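Local coordinates for putative transcriptional regulator TRANSCRIPTION REGULATOR protein (Rhizobium meliloti, PDB 5NLA) that is the AraC-like transcriptional activator CuxR, which binds c-di-GMP to regulate extracellular polysaccharide production and probably recognises specific DNA sequences, at residues W124-F129 and G148-R153; H107-S112 and G161-A166; F129-S134 and D165-L170; F85-T90 and Q102-H107. All blocks are in the same frame, centred on the assembly; numbering follows the deposited sequence.

Interaction 1: residues W124-F129 and G148-R153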
loop_
_atom_site.group_PDB
_atom_site.type_symbol
_atom_site.label_atom_id
_atom_site.label_comp_id
_atom_site.label_asym_id
_atom_site.label_seq_id
_atom_site.Cartn_x
_atom_site.Cartn_y
_atom_site.Cartn_z
ATOM N N TRP A 124 -0.777 0.739 -4.085
ATOM C CA TRP A 124 -2.132 0.205 -3.995
ATOM C C TRP A 124 -2.078 -0.864 -2.907
ATOM O O TRP A 124 -1.274 -1.793 -2.970
ATOM C CB TRP A 124 -2.557 -0.417 -5.318
ATOM C CG TRP A 124 -2.339 0.463 -6.505
ATOM C CD1 TRP A 124 -1.300 0.410 -7.368
ATOM C CD2 TRP A 124 -3.185 1.527 -6.956
ATOM N NE1 TRP A 124 -1.438 1.378 -8.329
ATOM C CE2 TRP A 124 -2.587 2.077 -8.098
ATOM C CE3 TRP A 124 -4.387 2.073 -6.495
ATOM C CZ2 TRP A 124 -3.144 3.134 -8.797
ATOM C CZ3 TRP A 124 -4.941 3.136 -7.184
ATOM C CH2 TRP A 124 -4.321 3.651 -8.330
ATOM N N ASN A 125 -2.905 -0.710 -1.889
ATOM C CA ASN A 125 -2.920 -1.627 -0.758
ATOM C C ASN A 125 -4.157 -2.506 -0.885
ATOM O O ASN A 125 -5.285 -2.009 -1.005
ATOM C CB ASN A 125 -2.952 -0.823 0.550
ATOM C CG ASN A 125 -2.530 -1.624 1.786
ATOM O OD1 ASN A 125 -2.777 -1.176 2.901
ATOM N ND2 ASN A 125 -1.892 -2.770 1.608
ATOM N N VAL A 126 -3.932 -3.809 -0.907
ATOM C CA VAL A 126 -5.013 -4.781 -0.796
ATOM C C VAL A 126 -4.708 -5.654 0.396
ATOM O O VAL A 126 -3.578 -6.121 0.544
ATOM C CB VAL A 126 -5.122 -5.617 -2.065
ATOM C CG1 VAL A 126 -5.922 -6.886 -1.823
ATOM C CG2 VAL A 126 -5.752 -4.771 -3.161
ATOM N N GLY A 127 -5.699 -5.859 1.254
ATOM C CA GLY A 127 -5.480 -6.592 2.501
ATOM C C GLY A 127 -6.604 -7.555 2.789
ATOM O O GLY A 127 -7.763 -7.159 2.778
ATOM N N LEU A 128 -6.245 -8.812 3.043
ATOM C CA LEU A 128 -7.191 -9.872 3.383
ATOM C C LEU A 128 -7.124 -10.176 4.865
ATOM O O LEU A 128 -6.036 -10.345 5.386
ATOM C CB LEU A 128 -6.804 -11.146 2.648
ATOM C CG LEU A 128 -7.635 -12.394 2.925
ATOM C CD1 LEU A 128 -9.078 -12.180 2.489
ATOM C CD2 LEU A 128 -6.998 -13.570 2.201
ATOM N N PHE A 129 -8.273 -10.323 5.521
ATOM C CA PHE A 129 -8.315 -10.705 6.944
ATOM C C PHE A 129 -8.573 -12.202 7.082
ATOM O O PHE A 129 -9.572 -12.713 6.562
ATOM C CB PHE A 129 -9.403 -9.920 7.687
ATOM C CG PHE A 129 -9.009 -8.504 8.024
ATOM C CD1 PHE A 129 -8.669 -7.603 7.025
ATOM C CD2 PHE A 129 -8.982 -8.073 9.331
ATOM C CE1 PHE A 129 -8.300 -6.304 7.330
ATOM C CE2 PHE A 129 -8.611 -6.781 9.645
ATOM C CZ PHE A 129 -8.270 -5.892 8.645
ATOM N N GLY A 148 -12.093 -13.220 5.863
ATOM C CA GLY A 148 -12.254 -13.730 4.509
ATOM C C GLY A 148 -12.605 -12.681 3.484
ATOM O O GLY A 148 -12.993 -13.031 2.379
ATOM N N GLU A 149 -12.461 -11.402 3.834
ATOM C CA GLU A 149 -12.710 -10.294 2.909
ATOM C C GLU A 149 -11.465 -9.446 2.745
ATOM O O GLU A 149 -10.608 -9.412 3.640
ATOM C CB GLU A 149 -13.809 -9.384 3.439
ATOM C CG GLU A 149 -15.096 -10.075 3.821
ATOM C CD GLU A 149 -16.202 -9.071 4.049
ATOM O OE1 GLU A 149 -16.088 -8.269 5.005
ATOM O OE2 GLU A 149 -17.168 -9.071 3.255
ATOM N N PHE A 150 -11.399 -8.740 1.614
ATOM C CA PHE A 150 -10.332 -7.779 1.333
ATOM C C PHE A 150 -10.806 -6.348 1.475
ATOM O O PHE A 150 -11.934 -6.033 1.095
ATOM C CB PHE A 150 -9.847 -7.894 -0.110
ATOM C CG PHE A 150 -9.221 -9.200 -0.451
ATOM C CD1 PHE A 150 -10.004 -10.271 -0.841
ATOM C CD2 PHE A 150 -7.836 -9.345 -0.426
ATOM C CE1 PHE A 150 -9.417 -11.481 -1.179
ATOM C CE2 PHE A 150 -7.242 -10.551 -0.767
ATOM C CZ PHE A 150 -8.034 -11.627 -1.136
ATOM N N PHE A 151 -9.927 -5.478 1.968
ATOM C CA PHE A 151 -10.052 -4.041 1.693
ATOM C C PHE A 151 -9.186 -3.729 0.478
ATOM O O PHE A 151 -8.159 -4.381 0.252
ATOM C CB PHE A 151 -9.679 -3.148 2.904
ATOM C CG PHE A 151 -8.203 -3.115 3.241
ATOM C CD1 PHE A 151 -7.317 -2.305 2.534
ATOM C CD2 PHE A 151 -7.700 -3.873 4.296
ATOM C CE1 PHE A 151 -5.959 -2.282 2.855
ATOM C CE2 PHE A 151 -6.348 -3.847 4.626
ATOM C CZ PHE A 151 -5.477 -3.050 3.903
ATOM N N PHE A 152 -9.617 -2.744 -0.301
ATOM C CA PHE A 152 -8.756 -2.098 -1.286
ATOM C C PHE A 152 -8.662 -0.596 -0.984
ATOM O O PHE A 152 -9.674 0.052 -0.717
ATOM C CB PHE A 152 -9.267 -2.332 -2.707
ATOM C CG PHE A 152 -8.695 -1.374 -3.709
ATOM C CD1 PHE A 152 -7.391 -1.522 -4.170
ATOM C CD2 PHE A 152 -9.446 -0.293 -4.159
ATOM C CE1 PHE A 152 -6.862 -0.623 -5.080
ATOM C CE2 PHE A 152 -8.919 0.607 -5.064
ATOM C CZ PHE A 152 -7.627 0.442 -5.524
ATOM N N ARG A 153 -7.441 -0.066 -1.073
ATOM C CA ARG A 153 -7.135 1.332 -0.760
ATOM C C ARG A 153 -5.841 1.779 -1.445
ATOM O O ARG A 153 -4.847 1.041 -1.434
ATOM C CB ARG A 153 -6.932 1.505 0.759
ATOM C CG ARG A 153 -8.164 1.925 1.536
ATOM C CD ARG A 153 -7.779 2.505 2.885
ATOM N NE ARG A 153 -7.075 1.536 3.713
ATOM C CZ ARG A 153 -7.638 0.531 4.410
ATOM N NH1 ARG A 153 -8.961 0.286 4.391
ATOM N NH2 ARG A 153 -6.844 -0.260 5.127
#

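Interaction 2: residues H107-S112 and G161-A166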
loop_
_atom_site.group_PDB
_atom_site.type_symbol
_atom_site.label_atom_id
_atom_site.label_comp_id
_atom_site.label_asym_id
_atom_site.label_seq_id
_atom_site.Cartn_x
_atom_site.Cartn_y
_atom_site.Cartn_z
ATOM N N HIS A 107 -6.258 -1.793 17.617
ATOM C CA HIS A 107 -5.731 -0.428 17.660
ATOM C C HIS A 107 -6.510 0.412 16.663
ATOM O O HIS A 107 -7.363 -0.104 15.928
ATOM C CB HIS A 107 -4.235 -0.414 17.316
ATOM C CG HIS A 107 -3.946 -0.894 15.931
ATOM N ND1 HIS A 107 -4.031 -2.221 15.572
ATOM C CD2 HIS A 107 -3.644 -0.217 14.799
ATOM C CE1 HIS A 107 -3.768 -2.348 14.285
ATOM N NE2 HIS A 107 -3.534 -1.145 13.791
ATOM N N SER A 108 -6.240 1.705 16.668
ATOM C CA SER A 108 -6.768 2.596 15.667
ATOM C C SER A 108 -5.601 3.147 14.826
ATOM O O SER A 108 -4.426 3.143 15.254
ATOM C CB SER A 108 -7.597 3.688 16.320
ATOM O OG SER A 108 -6.758 4.554 17.057
ATOM N N TYR A 109 -5.943 3.593 13.619
ATOM C CA TYR A 109 -4.949 4.012 12.627
ATOM C C TYR A 109 -5.405 5.243 11.838
ATOM O O TYR A 109 -6.592 5.431 11.558
ATOM C CB TYR A 109 -4.615 2.847 11.671
ATOM C CG TYR A 109 -5.823 2.153 11.064
ATOM C CD1 TYR A 109 -6.418 2.635 9.908
ATOM C CD2 TYR A 109 -6.379 1.027 11.668
ATOM C CE1 TYR A 109 -7.516 2.002 9.352
ATOM C CE2 TYR A 109 -7.482 0.378 11.118
ATOM C CZ TYR A 109 -8.054 0.868 9.954
ATOM O OH TYR A 109 -9.167 0.249 9.406
ATOM N N GLU A 110 -4.441 6.084 11.491
ATOM C CA GLU A 110 -4.688 7.228 10.610
ATOM C C GLU A 110 -3.534 7.392 9.636
ATOM O O GLU A 110 -2.369 7.359 10.039
ATOM C CB GLU A 110 -4.865 8.511 11.421
ATOM C CG GLU A 110 -5.259 9.713 10.576
ATOM C CD GLU A 110 -5.753 10.897 11.390
ATOM O OE1 GLU A 110 -5.541 10.919 12.628
ATOM O OE2 GLU A 110 -6.356 11.814 10.787
ATOM N N ARG A 111 -3.872 7.546 8.358
ATOM C CA ARG A 111 -2.954 8.087 7.356
ATOM C C ARG A 111 -3.568 9.407 6.949
ATOM O O ARG A 111 -4.638 9.426 6.349
ATOM C CB ARG A 111 -2.842 7.147 6.173
ATOM C CG ARG A 111 -1.843 7.586 5.128
ATOM C CD ARG A 111 -1.498 6.449 4.189
ATOM N NE ARG A 111 -0.549 6.870 3.166
ATOM C CZ ARG A 111 0.755 7.037 3.349
ATOM N NH1 ARG A 111 1.333 6.863 4.530
ATOM N NH2 ARG A 111 1.498 7.410 2.318
ATOM N N SER A 112 -2.912 10.512 7.315
ATOM C CA SER A 112 -3.502 11.854 7.175
ATOM C C SER A 112 -2.976 12.700 5.993
ATOM O O SER A 112 -1.966 12.380 5.362
ATOM C CB SER A 112 -3.280 12.619 8.473
ATOM O OG SER A 112 -1.904 12.868 8.645
ATOM N N GLY A 161 -9.197 4.803 10.695
ATOM C CA GLY A 161 -9.991 3.658 11.118
ATOM C C GLY A 161 -9.581 2.984 12.400
ATOM O O GLY A 161 -8.712 3.454 13.129
ATOM N N ARG A 162 -10.246 1.873 12.659
ATOM C CA ARG A 162 -9.966 1.027 13.807
ATOM C C ARG A 162 -10.014 -0.416 13.352
ATOM O O ARG A 162 -10.822 -0.774 12.479
ATOM C CB ARG A 162 -11.025 1.208 14.893
ATOM C CG ARG A 162 -11.287 2.636 15.349
ATOM C CD ARG A 162 -12.282 2.744 16.509
ATOM N NE ARG A 162 -13.192 1.599 16.594
ATOM C CZ ARG A 162 -12.960 0.459 17.268
ATOM N NH1 ARG A 162 -11.828 0.246 17.960
ATOM N NH2 ARG A 162 -13.873 -0.508 17.242
ATOM N N MET A 163 -9.151 -1.246 13.924
ATOM C CA MET A 163 -9.370 -2.675 13.828
ATOM C C MET A 163 -9.362 -3.337 15.193
ATOM O O MET A 163 -8.736 -2.901 16.154
ATOM C CB MET A 163 -8.398 -3.376 12.860
ATOM C CG MET A 163 -6.924 -3.250 13.177
ATOM S SD MET A 163 -5.921 -4.127 11.966
ATOM C CE MET A 163 -5.875 -2.800 10.793
ATOM N N THR A 164 -10.105 -4.415 15.239
ATOM C CA THR A 164 -10.098 -5.332 16.334
ATOM C C THR A 164 -8.711 -6.029 16.237
ATOM O O THR A 164 -7.899 -5.674 15.343
ATOM C CB THR A 164 -11.349 -6.247 16.176
ATOM O OG1 THR A 164 -11.883 -6.550 17.458
ATOM C CG2 THR A 164 -11.062 -7.508 15.436
ATOM N N ASP A 165 -8.408 -6.967 17.136
ATOM C CA ASP A 165 -7.232 -7.810 16.959
ATOM C C ASP A 165 -7.432 -8.614 15.681
ATOM O O ASP A 165 -8.545 -8.982 15.352
ATOM C CB ASP A 165 -6.971 -8.707 18.164
ATOM C CG ASP A 165 -7.975 -9.861 18.305
ATOM O OD1 ASP A 165 -9.153 -9.758 17.900
ATOM O OD2 ASP A 165 -7.579 -10.887 18.873
ATOM N N ALA A 166 -6.371 -8.830 14.916
ATOM C CA ALA A 166 -6.541 -9.391 13.589
ATOM C C ALA A 166 -5.279 -10.020 13.076
ATOM O O ALA A 166 -4.190 -9.721 13.546
ATOM C CB ALA A 166 -7.011 -8.314 12.621
#

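Interaction 3: residues F129-S134 and D165-L170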
loop_
_atom_site.group_PDB
_atom_site.type_symbol
_atom_site.label_atom_id
_atom_site.label_comp_id
_atom_site.label_asym_id
_atom_site.label_seq_id
_atom_site.Cartn_x
_atom_site.Cartn_y
_atom_site.Cartn_z
ATOM N N PHE A 129 -8.273 -10.323 5.521
ATOM C CA PHE A 129 -8.315 -10.705 6.944
ATOM C C PHE A 129 -8.573 -12.202 7.082
ATOM O O PHE A 129 -9.572 -12.713 6.562
ATOM C CB PHE A 129 -9.403 -9.920 7.687
ATOM C CG PHE A 129 -9.009 -8.504 8.024
ATOM C CD1 PHE A 129 -8.669 -7.603 7.025
ATOM C CD2 PHE A 129 -8.982 -8.073 9.331
ATOM C CE1 PHE A 129 -8.300 -6.304 7.330
ATOM C CE2 PHE A 129 -8.611 -6.781 9.645
ATOM C CZ PHE A 129 -8.270 -5.892 8.645
ATOM N N ARG A 130 -7.676 -12.897 7.781
ATOM C CA ARG A 130 -7.933 -14.279 8.213
ATOM C C ARG A 130 -8.923 -14.223 9.371
ATOM O O ARG A 130 -9.913 -14.940 9.389
ATOM C CB ARG A 130 -6.654 -14.995 8.669
ATOM C CG ARG A 130 -5.452 -14.870 7.739
ATOM C CD ARG A 130 -5.844 -15.173 6.309
ATOM N NE ARG A 130 -4.695 -15.460 5.462
ATOM C CZ ARG A 130 -4.786 -15.897 4.205
ATOM N NH1 ARG A 130 -5.976 -16.103 3.643
ATOM N NH2 ARG A 130 -3.681 -16.140 3.503
ATOM N N SER A 131 -8.619 -13.362 10.338
ATOM C CA SER A 131 -9.496 -13.062 11.458
ATOM C C SER A 131 -9.455 -11.574 11.788
ATOM O O SER A 131 -8.510 -10.891 11.452
ATOM C CB SER A 131 -9.051 -13.846 12.678
ATOM O OG SER A 131 -7.753 -13.444 13.069
ATOM N N GLY A 132 -10.482 -11.108 12.482
ATOM C CA GLY A 132 -10.619 -9.723 12.882
ATOM C C GLY A 132 -11.517 -8.954 11.933
ATOM O O GLY A 132 -12.035 -9.490 10.960
ATOM N N ARG A 133 -11.654 -7.668 12.209
ATOM C CA ARG A 133 -12.579 -6.788 11.532
ATOM C C ARG A 133 -11.945 -5.423 11.603
ATOM O O ARG A 133 -11.403 -5.060 12.646
ATOM C CB ARG A 133 -13.949 -6.761 12.218
ATOM C CG ARG A 133 -14.718 -8.042 12.017
ATOM C CD ARG A 133 -16.192 -7.979 12.419
ATOM N NE ARG A 133 -16.921 -9.101 11.814
ATOM C CZ ARG A 133 -17.297 -9.172 10.531
ATOM N NH1 ARG A 133 -17.053 -8.172 9.680
ATOM N NH2 ARG A 133 -17.940 -10.245 10.085
ATOM N N SER A 134 -11.966 -4.687 10.493
ATOM C CA SER A 134 -11.581 -3.292 10.524
ATOM C C SER A 134 -12.779 -2.461 10.119
ATOM O O SER A 134 -13.723 -2.972 9.563
ATOM C CB SER A 134 -10.378 -3.035 9.639
ATOM O OG SER A 134 -10.723 -3.132 8.272
ATOM N N ASP A 165 -8.408 -6.967 17.136
ATOM C CA ASP A 165 -7.232 -7.810 16.959
ATOM C C ASP A 165 -7.432 -8.614 15.681
ATOM O O ASP A 165 -8.545 -8.982 15.352
ATOM C CB ASP A 165 -6.971 -8.707 18.164
ATOM C CG ASP A 165 -7.975 -9.861 18.305
ATOM O OD1 ASP A 165 -9.153 -9.758 17.900
ATOM O OD2 ASP A 165 -7.579 -10.887 18.873
ATOM N N ALA A 166 -6.371 -8.830 14.916
ATOM C CA ALA A 166 -6.541 -9.391 13.589
ATOM C C ALA A 166 -5.279 -10.020 13.076
ATOM O O ALA A 166 -4.190 -9.721 13.546
ATOM C CB ALA A 166 -7.011 -8.314 12.621
ATOM N N ALA A 167 -5.466 -10.918 12.115
ATOM C CA ALA A 167 -4.390 -11.493 11.320
ATOM C C ALA A 167 -4.744 -11.197 9.885
ATOM O O ALA A 167 -5.830 -11.547 9.431
ATOM C CB ALA A 167 -4.305 -13.002 11.527
ATOM N N SER A 168 -3.848 -10.548 9.172
ATOM C CA SER A 168 -4.099 -10.259 7.779
ATOM C C SER A 168 -2.907 -10.607 6.916
ATOM O O SER A 168 -1.781 -10.756 7.404
ATOM C CB SER A 168 -4.498 -8.786 7.584
ATOM O OG SER A 168 -3.521 -7.895 8.084
ATOM N N ILE A 169 -3.185 -10.761 5.627
ATOM C CA ILE A 169 -2.145 -10.801 4.611
ATOM C C ILE A 169 -2.372 -9.591 3.683
ATOM O O ILE A 169 -3.479 -9.378 3.169
ATOM C CB ILE A 169 -2.073 -12.180 3.907
ATOM C CG1 ILE A 169 -0.866 -12.239 2.956
ATOM C CG2 ILE A 169 -3.366 -12.517 3.181
ATOM C CD1 ILE A 169 -0.331 -13.641 2.729
ATOM N N LEU A 170 -1.329 -8.772 3.542
ATOM C CA LEU A 170 -1.406 -7.473 2.864
ATOM C C LEU A 170 -0.512 -7.431 1.616
ATOM O O LEU A 170 0.668 -7.770 1.689
ATOM C CB LEU A 170 -0.938 -6.369 3.811
ATOM C CG LEU A 170 -1.702 -6.030 5.098
ATOM C CD1 LEU A 170 -0.944 -4.927 5.831
ATOM C CD2 LEU A 170 -3.135 -5.593 4.821
#

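Interaction 4: residues F85-T90 and Q102-H107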
loop_
_atom_site.group_PDB
_atom_site.type_symbol
_atom_site.label_atom_id
_atom_site.label_comp_id
_atom_site.label_asym_id
_atom_site.label_seq_id
_atom_site.Cartn_x
_atom_site.Cartn_y
_atom_site.Cartn_z
ATOM N N PHE A 85 1.664 -5.175 23.875
ATOM C CA PHE A 85 1.102 -5.033 22.551
ATOM C C PHE A 85 1.789 -6.019 21.591
ATOM O O PHE A 85 2.620 -5.618 20.766
ATOM C CB PHE A 85 1.259 -3.589 22.085
ATOM C CG PHE A 85 0.445 -3.253 20.876
ATOM C CD1 PHE A 85 -0.865 -2.821 21.016
ATOM C CD2 PHE A 85 0.997 -3.338 19.594
ATOM C CE1 PHE A 85 -1.630 -2.507 19.905
ATOM C CE2 PHE A 85 0.235 -3.019 18.469
ATOM C CZ PHE A 85 -1.083 -2.614 18.622
ATOM N N PRO A 86 1.436 -7.316 21.691
ATOM C CA PRO A 86 2.101 -8.360 20.914
ATOM C C PRO A 86 1.738 -8.304 19.427
ATOM O O PRO A 86 0.600 -8.590 19.063
ATOM C CB PRO A 86 1.579 -9.644 21.544
ATOM C CG PRO A 86 0.222 -9.295 22.045
ATOM C CD PRO A 86 0.231 -7.826 22.371
ATOM N N ALA A 87 2.711 -7.949 18.592
ATOM C CA ALA A 87 2.484 -7.742 17.167
ATOM C C ALA A 87 3.641 -8.287 16.330
ATOM O O ALA A 87 4.770 -8.389 16.803
ATOM C CB ALA A 87 2.243 -6.271 16.865
ATOM N N GLU A 88 3.315 -8.648 15.090
ATOM C CA GLU A 88 4.241 -9.270 14.164
ATOM C C GLU A 88 3.957 -8.775 12.763
ATOM O O GLU A 88 2.801 -8.750 12.333
ATOM C CB GLU A 88 4.076 -10.784 14.174
ATOM C CG GLU A 88 5.224 -11.560 14.786
ATOM C CD GLU A 88 5.205 -13.019 14.368
ATOM O OE1 GLU A 88 4.095 -13.596 14.230
ATOM O OE2 GLU A 88 6.303 -13.586 14.159
ATOM N N LEU A 89 5.022 -8.375 12.073
ATOM C CA LEU A 89 5.013 -8.117 10.641
ATOM C C LEU A 89 6.028 -9.051 10.040
ATOM O O LEU A 89 7.098 -9.266 10.611
ATOM C CB LEU A 89 5.412 -6.678 10.337
ATOM C CG LEU A 89 4.378 -5.563 10.091
ATOM C CD1 LEU A 89 4.763 -4.738 8.862
ATOM C CD2 LEU A 89 2.945 -6.059 9.960
ATOM N N THR A 90 5.690 -9.615 8.891
ATOM C CA THR A 90 6.598 -10.496 8.188
ATOM C C THR A 90 6.528 -10.132 6.709
ATOM O O THR A 90 5.461 -10.209 6.115
ATOM C CB THR A 90 6.222 -11.966 8.448
ATOM O OG1 THR A 90 5.828 -12.123 9.822
ATOM C CG2 THR A 90 7.380 -12.890 8.160
ATOM N N GLN A 102 0.693 -9.726 8.696
ATOM C CA GLN A 102 0.518 -8.923 9.897
ATOM C C GLN A 102 -0.322 -9.650 10.951
ATOM O O GLN A 102 -1.400 -10.174 10.645
ATOM C CB GLN A 102 -0.186 -7.633 9.522
ATOM C CG GLN A 102 -0.360 -6.649 10.663
ATOM C CD GLN A 102 -0.717 -5.272 10.159
ATOM O OE1 GLN A 102 -0.180 -4.259 10.627
ATOM N NE2 GLN A 102 -1.612 -5.221 9.179
ATOM N N VAL A 103 0.174 -9.672 12.185
ATOM C CA VAL A 103 -0.627 -10.083 13.334
ATOM C C VAL A 103 -0.547 -8.963 14.354
ATOM O O VAL A 103 0.541 -8.554 14.743
ATOM C CB VAL A 103 -0.124 -11.399 13.956
ATOM C CG1 VAL A 103 -0.968 -11.765 15.170
ATOM C CG2 VAL A 103 -0.149 -12.519 12.927
ATOM N N THR A 104 -1.698 -8.481 14.791
ATOM C CA THR A 104 -1.749 -7.244 15.547
ATOM C C THR A 104 -2.949 -7.195 16.523
ATOM O O THR A 104 -4.006 -7.754 16.222
ATOM C CB THR A 104 -1.749 -6.058 14.553
ATOM O OG1 THR A 104 -1.363 -4.863 15.233
ATOM C CG2 THR A 104 -3.107 -5.879 13.875
ATOM N N PRO A 105 -2.779 -6.577 17.710
ATOM C CA PRO A 105 -3.922 -6.374 18.621
ATOM C C PRO A 105 -4.830 -5.219 18.175
ATOM O O PRO A 105 -4.516 -4.534 17.208
ATOM C CB PRO A 105 -3.260 -6.041 19.970
ATOM C CG PRO A 105 -1.839 -6.446 19.830
ATOM C CD PRO A 105 -1.511 -6.263 18.381
ATOM N N ALA A 106 -5.949 -5.015 18.875
ATOM C CA ALA A 106 -6.878 -3.940 18.523
ATOM C C ALA A 106 -6.187 -2.607 18.664
ATOM O O ALA A 106 -5.571 -2.339 19.683
ATOM C CB ALA A 106 -8.121 -3.963 19.387
ATOM N N HIS A 107 -6.258 -1.793 17.617
ATOM C CA HIS A 107 -5.731 -0.428 17.660
ATOM C C HIS A 107 -6.510 0.412 16.663
ATOM O O HIS A 107 -7.363 -0.104 15.928
ATOM C CB HIS A 107 -4.235 -0.414 17.316
ATOM C CG HIS A 107 -3.946 -0.894 15.931
ATOM N ND1 HIS A 107 -4.031 -2.221 15.572
ATOM C CD2 HIS A 107 -3.644 -0.217 14.799
ATOM C CE1 HIS A 107 -3.768 -2.348 14.285
ATOM N NE2 HIS A 107 -3.534 -1.145 13.791
#

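Interaction 1: residues W124-F129 and G148-R153
Gly127 lies against one face of the Phe151 ring, with its CA 3.9 Å from the ring centroid in a CH-pi contact. The guanidinium of Arg153 covers the opposite face, its NH2 above the ring centre. At the edge of the same ring, Asn125 OD1 lies in plane, 3.4 Å from Phe151 CE1, the amide turned 77° against the ring. Phe129 comes to another part of that edge at about a right angle, placing its CE1 3.9 Å from Phe151 CD2. Phe151 CG sits between the backbone N and the carbonyl carbon (chi1 71°), which swings the ring toward the strand of Gly127. A CB added to Gly127 would clash with Phe151 CE2.

Across the sheet, Leu128 CD1 stands over the centre of the Phe150 ring, 3.8 Å from its centroid. Val126 packs its CG2 in plane at the edge of Phe152, whose CZ reaches Trp124 CE3 at 3.8 Å.

Strands 124-129 and 150-154 are neighbours in the seven-stranded antiparallel sheet, and six backbone hydrogen bonds fix their register. Asn125 and Arg153 bond both ways, as do Gly127 and Phe151, while Phe129 N binds Glu149 O and Gly148 N binds Phe129 O. Helix 196-211 closes over Phe150 and Leu128.

Three buried polar side chains find partners outside the pair: Trp124 NE1 with Tyr175 O, Asn125 ND2 with Leu171 O, and Arg153 NH1 with Asn190 OD1. Backbone bonds thus hold the strands together and aromatic and aliphatic groups fill the faces, with Arg153, also in cation-pi contact with Tyr159, the charged exception.

Interaction 2: residues H107-S112 and G161-A166
His107 and Met163 pair through two backbone hydrogen bonds, Met163 N to His107 O at 2.9 Å and a more bent one from His107 N to Met163 O. Tyr109 and Gly161 are joined the same way, both bonds nearly straight and 2.8 Å between N and O. Ser108 and Arg162 form the non-hydrogen-bonded pair in between. Over this short register the strand axes approach to 4.6 Å and run antiparallel at 148°.

The side chains that carry the contact share the face of His107, Tyr109 and Met163. Tyr109 has its CG between the backbone N and the carbonyl carbon (chi1 50°), and its ring lies over Gly161, whose CA is 3.8 Å from the ring centroid. A CB on Gly161 would collide with Tyr109 OH. His107 and Met163 lie side by side, pointing the same way: His107 CE1 meets Met163 CG at 3.5 Å, and the sulfur approaches the ring obliquely, while His107 ND1 is bonded to Pro105 O. The methionine tip then turns to the tyrosine, bringing Met163 CE within 3.6 Å of Tyr109 CE2. Tyr109 OH is hydrogen-bonded to Thr136 OG1.

Both strands are interior members of the five-stranded antiparallel sheet. Strand 72-74 flanks 107-111 through the backbone of Ser108 and Arg74, and strand 134-138 flanks 159-163 through Arg162 and Trp135. Strand 107-111 leads into helix 113-118, with Ser112 at its N-cap.

Interaction 3: residues F129-S134 and D165-L170
Asp165 meets Gly132 through its carbonyl, Asp165 O lying 3.3 Å from Gly132 CA. Ala166 follows, its CB lying between Ser131 O and the Phe129 ring, 3.7 Å from Phe129 CE2. Gly132 has a positive phi of 98°, and an added CB there would clash with Ala166 CB and Asp165 O, so the lack of a side chain lets the two segments close up.

Ala167 is the hub of the hydrogen bonding. Its carbonyl accepts Arg130 N at 2.8 Å and, weakly, Ser131 N at 3.4 Å. Its own N binds Ser131 O at 3.1 Å from above the carbonyl plane. Ser168 CB then sits over one face of the Phe129 ring, and Ser168 OG makes a weak hydrogen bond with Gln102 NE2.

At Ile169, CG2 rests on one face of the Arg130 guanidinium, 3.7 Å from Arg130 NH2 and offset toward the rim. A bend at chi2 (-48°) turns Arg130 CD toward Ile169. Arg130 NH1 is hydrogen-bonded to Asn206 OD1 of helix 196-211. An alanine at Arg130 would probably leave Asn206 OD1 without this donor and Ile169 CG2 without its guanidinium cover.

Two consecutive residues, Arg130 and Ser131, thus face the single residue Ala167, which defines a classic beta bulge. It falls where the chain turns a corner at 130, passing from strand 124-129 of the seven-stranded sheet to strand 134-138 of the five-stranded one.

Interaction 4: residues F85-T90 and Q102-H107
Pro105 and Phe85 bury most surface here, followed by Val103. Pro105 lies over one face of the Phe85 ring, offset toward the rim, with CD 3.8 Å from the ring centroid and 18° off its normal. CG of Phe85, anti to the backbone N (chi1 -167°), directs the ring toward Pro105. At the edge of this ring, near the plane, come Ala106 O and His107 CB, the latter 4.1 Å from Phe85 CZ. The proline is gripped from a second direction by Pro86, whose CD is 3.6 Å from Pro105 CG. Pro105 O in turn accepts His107 ND1 at 2.9 Å, nearly straight and in the imidazole plane, which fixes the rotation of that ring. An alanine at Phe85 would probably open a gap beneath Pro105 and take from Phe60 and Trp63 the ring they meet there.

Val103 serves mainly through its backbone. Its N binds Glu88 O and its O receives Glu88 N, each at 2.8 Å. Glu88 OE2 continues to a salt bridge with Arg52. On the other face of the sheet Leu89 and Gln102 lie side by side, Leu89 CD2 against Gln102 CG at 3.4 Å.

These residues belong to the hairpin of strands 88-94 and 97-104 and its flanks. Strand 49-52 pairs with the first strand and strand 166-173 with the second, while helix 59-67 packs on Phe85, Ala87, Leu89 and Gln102.

Interaction 1 is the most buried of the four, with ten of its twelve touching residues enclosed, and its chemistry is largely aromatic; interactions 2, 3 and 4 are only partly buried. Interactions 1, 3 and 4 all reach the seven-stranded sheet: strand 166-173 of interaction 3 lies between strand 124-129 of interaction 1 and strand 97-104 of interaction 4. Interaction 2 belongs to the five-stranded sheet, yet shares Asp165 and Ala166 with interaction 3 and His107 with interaction 4, so it sits where the chain passes between sheets. Regular antiparallel pairing dominates interactions 1 and 2, whereas a bulge marks interaction 3 and proline packing extends interaction 4.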